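Long-range contacts in oxalate--CoA ligase (Arabidopsis thaliana, PDB 5IE2), which belongs to the ANL superfamily of AMP-binding enzymes, pairing an AMP-binding domain with a smaller C-terminal domain, and holds adenosine-5'-triphosphate in this crystal: residues 4-9 and 185-190; 78-83 and 158-163. All coordinates share one frame; numbering follows the deposited sequence.

Contact 1 (4-9 and 185-190)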
loop_
_atom_site.group_PDB
_atom_site.type_symbol
_atom_site.label_atom_id
_atom_site.label_comp_id
_atom_site.label_asym_id
_atom_site.label_seq_id
_atom_site.Cartn_x
_atom_site.Cartn_y
_atom_site.Cartn_z
ATOM N N ASP A 4 12.829 18.240 2.835
ATOM C CA ASP A 4 13.374 16.876 3.006
ATOM C C ASP A 4 12.864 16.239 4.312
ATOM O O ASP A 4 13.404 15.229 4.819
ATOM C CB ASP A 4 14.903 16.922 2.935
ATOM C CG ASP A 4 15.527 17.931 3.915
ATOM O OD1 ASP A 4 14.830 18.811 4.487
ATOM O OD2 ASP A 4 16.785 17.866 4.057
ATOM N N THR A 5 11.841 16.878 4.931
ATOM C CA THR A 5 11.086 16.180 5.999
ATOM C C THR A 5 9.591 16.252 5.666
ATOM O O THR A 5 9.119 17.230 5.082
ATOM C CB THR A 5 11.335 16.760 7.416
ATOM O OG1 THR A 5 10.713 18.027 7.542
ATOM C CG2 THR A 5 12.843 16.923 7.756
ATOM N N LEU A 6 8.851 15.237 6.077
ATOM C CA LEU A 6 7.422 15.288 5.807
ATOM C C LEU A 6 6.779 16.396 6.628
ATOM O O LEU A 6 5.931 17.140 6.121
ATOM C CB LEU A 6 6.780 13.938 6.157
ATOM C CG LEU A 6 5.263 13.954 6.001
ATOM C CD1 LEU A 6 4.886 14.223 4.557
ATOM C CD2 LEU A 6 4.754 12.636 6.540
ATOM N N SER A 7 7.180 16.517 7.892
ATOM C CA SER A 7 6.575 17.584 8.707
ATOM C C SER A 7 6.841 18.968 8.097
ATOM O O SER A 7 5.942 19.841 8.044
ATOM C CB SER A 7 7.101 17.506 10.137
ATOM O OG SER A 7 6.671 16.271 10.726
ATOM N N GLY A 8 8.065 19.187 7.613
ATOM C CA GLY A 8 8.371 20.460 6.938
ATOM C C GLY A 8 7.595 20.753 5.662
ATOM O O GLY A 8 7.110 21.881 5.382
ATOM N N LEU A 9 7.433 19.712 4.865
ATOM C CA LEU A 9 6.634 19.838 3.687
ATOM C C LEU A 9 5.193 20.245 4.033
ATOM O O LEU A 9 4.593 21.136 3.419
ATOM C CB LEU A 9 6.595 18.494 2.937
ATOM C CG LEU A 9 5.650 18.585 1.738
ATOM C CD1 LEU A 9 6.128 19.603 0.688
ATOM C CD2 LEU A 9 5.409 17.239 1.111
ATOM N N LEU A 185 12.957 11.601 6.209
ATOM C CA LEU A 185 13.494 11.748 4.862
ATOM C C LEU A 185 12.893 10.722 3.915
ATOM O O LEU A 185 12.521 11.058 2.775
ATOM C CB LEU A 185 15.025 11.655 4.896
ATOM C CG LEU A 185 15.772 11.606 3.531
ATOM C CD1 LEU A 185 15.484 12.836 2.677
ATOM C CD2 LEU A 185 17.327 11.423 3.749
ATOM N N ASN A 186 12.806 9.456 4.355
ATOM C CA ASN A 186 12.152 8.442 3.540
ATOM C C ASN A 186 10.743 8.937 3.094
ATOM O O ASN A 186 10.361 8.876 1.888
ATOM C CB ASN A 186 11.990 7.129 4.328
ATOM C CG ASN A 186 13.290 6.330 4.528
ATOM O OD1 ASN A 186 13.397 5.603 5.517
ATOM N ND2 ASN A 186 14.277 6.447 3.619
ATOM N N LEU A 187 9.963 9.411 4.066
ATOM C CA LEU A 187 8.571 9.823 3.793
ATOM C C LEU A 187 8.516 11.018 2.835
ATOM O O LEU A 187 7.733 11.031 1.885
ATOM C CB LEU A 187 7.845 10.184 5.100
ATOM C CG LEU A 187 7.654 9.005 6.096
ATOM C CD1 LEU A 187 6.931 9.541 7.341
ATOM C CD2 LEU A 187 6.791 7.930 5.541
ATOM N N ALA A 188 9.319 12.047 3.123
ATOM C CA ALA A 188 9.367 13.227 2.255
ATOM C C ALA A 188 9.760 12.877 0.821
ATOM O O ALA A 188 9.161 13.337 -0.137
ATOM C CB ALA A 188 10.354 14.254 2.821
ATOM N N SER A 189 10.762 12.012 0.662
ATOM C CA SER A 189 11.169 11.558 -0.651
ATOM C C SER A 189 10.036 10.867 -1.385
ATOM O O SER A 189 9.802 11.156 -2.559
ATOM C CB SER A 189 12.386 10.589 -0.530
ATOM O OG SER A 189 13.458 11.299 0.086
ATOM N N SER A 190 9.349 9.913 -0.720
ATOM C CA SER A 190 8.290 9.229 -1.469
ATOM C C SER A 190 7.107 10.133 -1.807
ATOM O O SER A 190 6.537 10.027 -2.902
ATOM C CB SER A 190 7.757 8.028 -0.697
ATOM O OG SER A 190 8.727 7.002 -0.832
#

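Contact 2 (78-83 and 158-163)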
loop_
_atom_site.group_PDB
_atom_site.type_symbol
_atom_site.label_atom_id
_atom_site.label_comp_id
_atom_site.label_asym_id
_atom_site.label_seq_id
_atom_site.Cartn_x
_atom_site.Cartn_y
_atom_site.Cartn_z
ATOM N N ARG A 78 5.437 14.630 14.172
ATOM C CA ARG A 78 5.792 16.027 14.497
ATOM C C ARG A 78 6.536 16.144 15.814
ATOM O O ARG A 78 7.470 16.964 15.942
ATOM C CB ARG A 78 4.480 16.876 14.541
ATOM C CG ARG A 78 4.726 18.355 14.958
ATOM C CD ARG A 78 5.618 19.113 13.913
ATOM N NE ARG A 78 5.665 20.515 14.352
ATOM C CZ ARG A 78 6.761 21.178 14.719
ATOM N NH1 ARG A 78 7.960 20.620 14.639
ATOM N NH2 ARG A 78 6.640 22.427 15.159
ATOM N N ALA A 79 6.167 15.303 16.796
ATOM C CA ALA A 79 6.819 15.317 18.108
ATOM C C ALA A 79 8.186 14.587 18.093
ATOM O O ALA A 79 8.767 14.327 19.148
ATOM C CB ALA A 79 5.888 14.696 19.157
ATOM N N ARG A 80 8.670 14.271 16.893
ATOM C CA ARG A 80 9.946 13.567 16.635
ATOM C C ARG A 80 9.921 12.125 17.099
ATOM O O ARG A 80 10.965 11.522 17.326
ATOM C CB ARG A 80 11.173 14.296 17.315
ATOM C CG ARG A 80 11.350 15.762 16.835
ATOM C CD ARG A 80 12.704 16.335 17.363
ATOM N NE ARG A 80 13.845 15.574 16.827
ATOM C CZ ARG A 80 15.055 15.526 17.378
ATOM N NH1 ARG A 80 15.286 16.180 18.516
ATOM N NH2 ARG A 80 16.025 14.793 16.817
ATOM N N ALA A 81 8.727 11.559 17.209
ATOM C CA ALA A 81 8.581 10.172 17.574
ATOM C C ALA A 81 8.285 9.364 16.332
ATOM O O ALA A 81 8.058 9.924 15.256
ATOM C CB ALA A 81 7.444 10.019 18.631
ATOM N N THR A 82 8.281 8.041 16.487
ATOM C CA THR A 82 8.068 7.117 15.370
ATOM C C THR A 82 6.669 6.517 15.491
ATOM O O THR A 82 6.380 5.946 16.540
ATOM C CB THR A 82 9.135 5.966 15.385
ATOM O OG1 THR A 82 10.450 6.549 15.234
ATOM C CG2 THR A 82 8.909 4.997 14.211
ATOM N N ALA A 83 5.837 6.639 14.447
ATOM C CA ALA A 83 4.478 6.046 14.454
ATOM C C ALA A 83 4.538 4.576 14.048
ATOM O O ALA A 83 5.181 4.275 13.043
ATOM C CB ALA A 83 3.591 6.798 13.523
ATOM N N VAL A 158 12.307 20.717 16.315
ATOM C CA VAL A 158 12.849 20.692 14.962
ATOM C C VAL A 158 12.810 19.249 14.433
ATOM O O VAL A 158 13.307 18.331 15.105
ATOM C CB VAL A 158 14.311 21.202 14.942
ATOM C CG1 VAL A 158 14.908 21.070 13.564
ATOM C CG2 VAL A 158 14.340 22.667 15.379
ATOM N N ASN A 159 12.199 19.040 13.278
ATOM C CA ASN A 159 12.202 17.689 12.715
ATOM C C ASN A 159 13.419 17.475 11.824
ATOM O O ASN A 159 13.620 18.214 10.874
ATOM C CB ASN A 159 10.904 17.435 11.939
ATOM C CG ASN A 159 9.671 17.674 12.818
ATOM O OD1 ASN A 159 8.941 18.671 12.645
ATOM N ND2 ASN A 159 9.423 16.742 13.753
ATOM N N HIS A 160 14.186 16.437 12.122
ATOM C CA HIS A 160 15.399 16.100 11.390
ATOM C C HIS A 160 15.086 15.074 10.318
ATOM O O HIS A 160 14.368 14.143 10.571
ATOM C CB HIS A 160 16.449 15.505 12.316
ATOM C CG HIS A 160 16.819 16.400 13.447
ATOM N ND1 HIS A 160 18.063 16.375 14.012
ATOM C CD2 HIS A 160 16.106 17.319 14.142
ATOM C CE1 HIS A 160 18.114 17.246 15.008
ATOM N NE2 HIS A 160 16.935 17.812 15.123
ATOM N N PRO A 161 15.685 15.211 9.128
ATOM C CA PRO A 161 15.456 14.222 8.065
ATOM C C PRO A 161 15.823 12.814 8.558
ATOM O O PRO A 161 15.155 11.878 8.171
ATOM C CB PRO A 161 16.408 14.666 6.944
ATOM C CG PRO A 161 16.541 16.126 7.141
ATOM C CD PRO A 161 16.511 16.338 8.673
ATOM N N ASP A 162 16.803 12.663 9.450
ATOM C CA ASP A 162 17.142 11.291 9.825
ATOM C C ASP A 162 16.372 10.802 11.038
ATOM O O ASP A 162 16.623 9.698 11.507
ATOM C CB ASP A 162 18.648 11.144 10.055
ATOM C CG ASP A 162 19.122 11.744 11.368
ATOM O OD1 ASP A 162 20.010 11.131 12.045
ATOM O OD2 ASP A 162 18.650 12.844 11.725
ATOM N N ASP A 163 15.433 11.596 11.556
ATOM C CA ASP A 163 14.546 11.116 12.649
ATOM C C ASP A 163 13.704 9.931 12.174
ATOM O O ASP A 163 13.162 9.976 11.079
ATOM C CB ASP A 163 13.543 12.194 13.114
ATOM C CG ASP A 163 14.165 13.257 13.962
ATOM O OD1 ASP A 163 15.270 13.015 14.484
ATOM O OD2 ASP A 163 13.521 14.318 14.111
#

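Contact 1 (4-9 and 185-190)
D4 enters the contact mainly through its backbone. D4 C lies 3.5 Å from A188 CB, and D4 O receives a CA-H...O contact from L185 CA, with an angle of 147° at the hydrogen. Alongside, L185, whose CG is anti to the backbone N (chi1 172°), carries CD1 to 4.1 Å from D4 CB near the surface, where D4 is exposed. T5 turns its side chain away from the second helix and occupies the N-cap position of helix 6-16: OG1 accepts from G8 N at 2.9 Å, so the capping bond closes the first turn while T5 C rests on the A188 methyl, 3.6 Å from A188 CB. L6 follows, and its CA approaches that of A188 to 4.5 Å, close enough for the methyl to sit directly against the main chain of residues 4 to 6. The L6 side chain, CG anti to N (chi1 176°), crosses L187 obliquely, L6 CD2 meeting L187 CD1 at 3.9 Å. No hydrogen bond spans the segments; van der Waals packing buries 270 Å², both sides summed, with A188 and L6 covered most. At A188 the side-chain methyl stands between the backbone of helix 184-198 and the start of helix 6-16. L6 and L187 continue into a buried cluster, touching L74 and I77 of helix 67-78 and L223 and L219 of helix 215-227.

Contact 2 (78-83 and 158-163)
Residue R78 ends helix 67-78 in a Schellman motif, with R80 as the C-prime residue at positive phi (68°); opposite it, residues 158-163 are irregular until a type I beta turn from H160 to D163. The closest CA atoms, those of R80 and N159, are 6.1 Å apart, and side chains span the gap. The N159 amide serves R78 twice: ND2 donates to R78 O at 2.9 Å, nearly straight, whereas OD1 accepts from R78 NH1 at 3.0 Å along a more bent path. R78 NE also forms a salt bridge with E41. R80, its chain bent at chi3 (62°), grips D163 side-on, NE to OD2 and NH2 to OD1 each at 3.0 Å, the latter on the syn lone pair. OD2 accepts additionally from H160 N, tying the carboxylate to its own turn. H160 lies flat over one guanidinium face, planes 7° apart and centres 4.0 Å apart, a stack of guanidinium on imidazole with R80 NH2 above the ring centre. At the surface, this network joins the end of helix 67-78 and the turn that leads into strand 82-85 to the loop before strand 164-169.

The two contacts lie 10 Å apart, centre to centre, on the same side of the chain's centre, and contact 2 is nested within the chain loop that contact 1 closes. Their order is 4-9, 78-83, 158-163 and 185-190. They touch directly: L185 N lies 3.0 Å from P161 O, a probable hydrogen bond, and S7 CB packs 3.3 Å from N159 OD1. Helix 67-78 is shared, since its side chains meet contact 1 and its end builds contact 2. The loop 158-163 therefore runs between helix 6-16, helix 184-198 and the helix 67-78 terminus, joining a buried apolar seam to a polar surface network within the large domain.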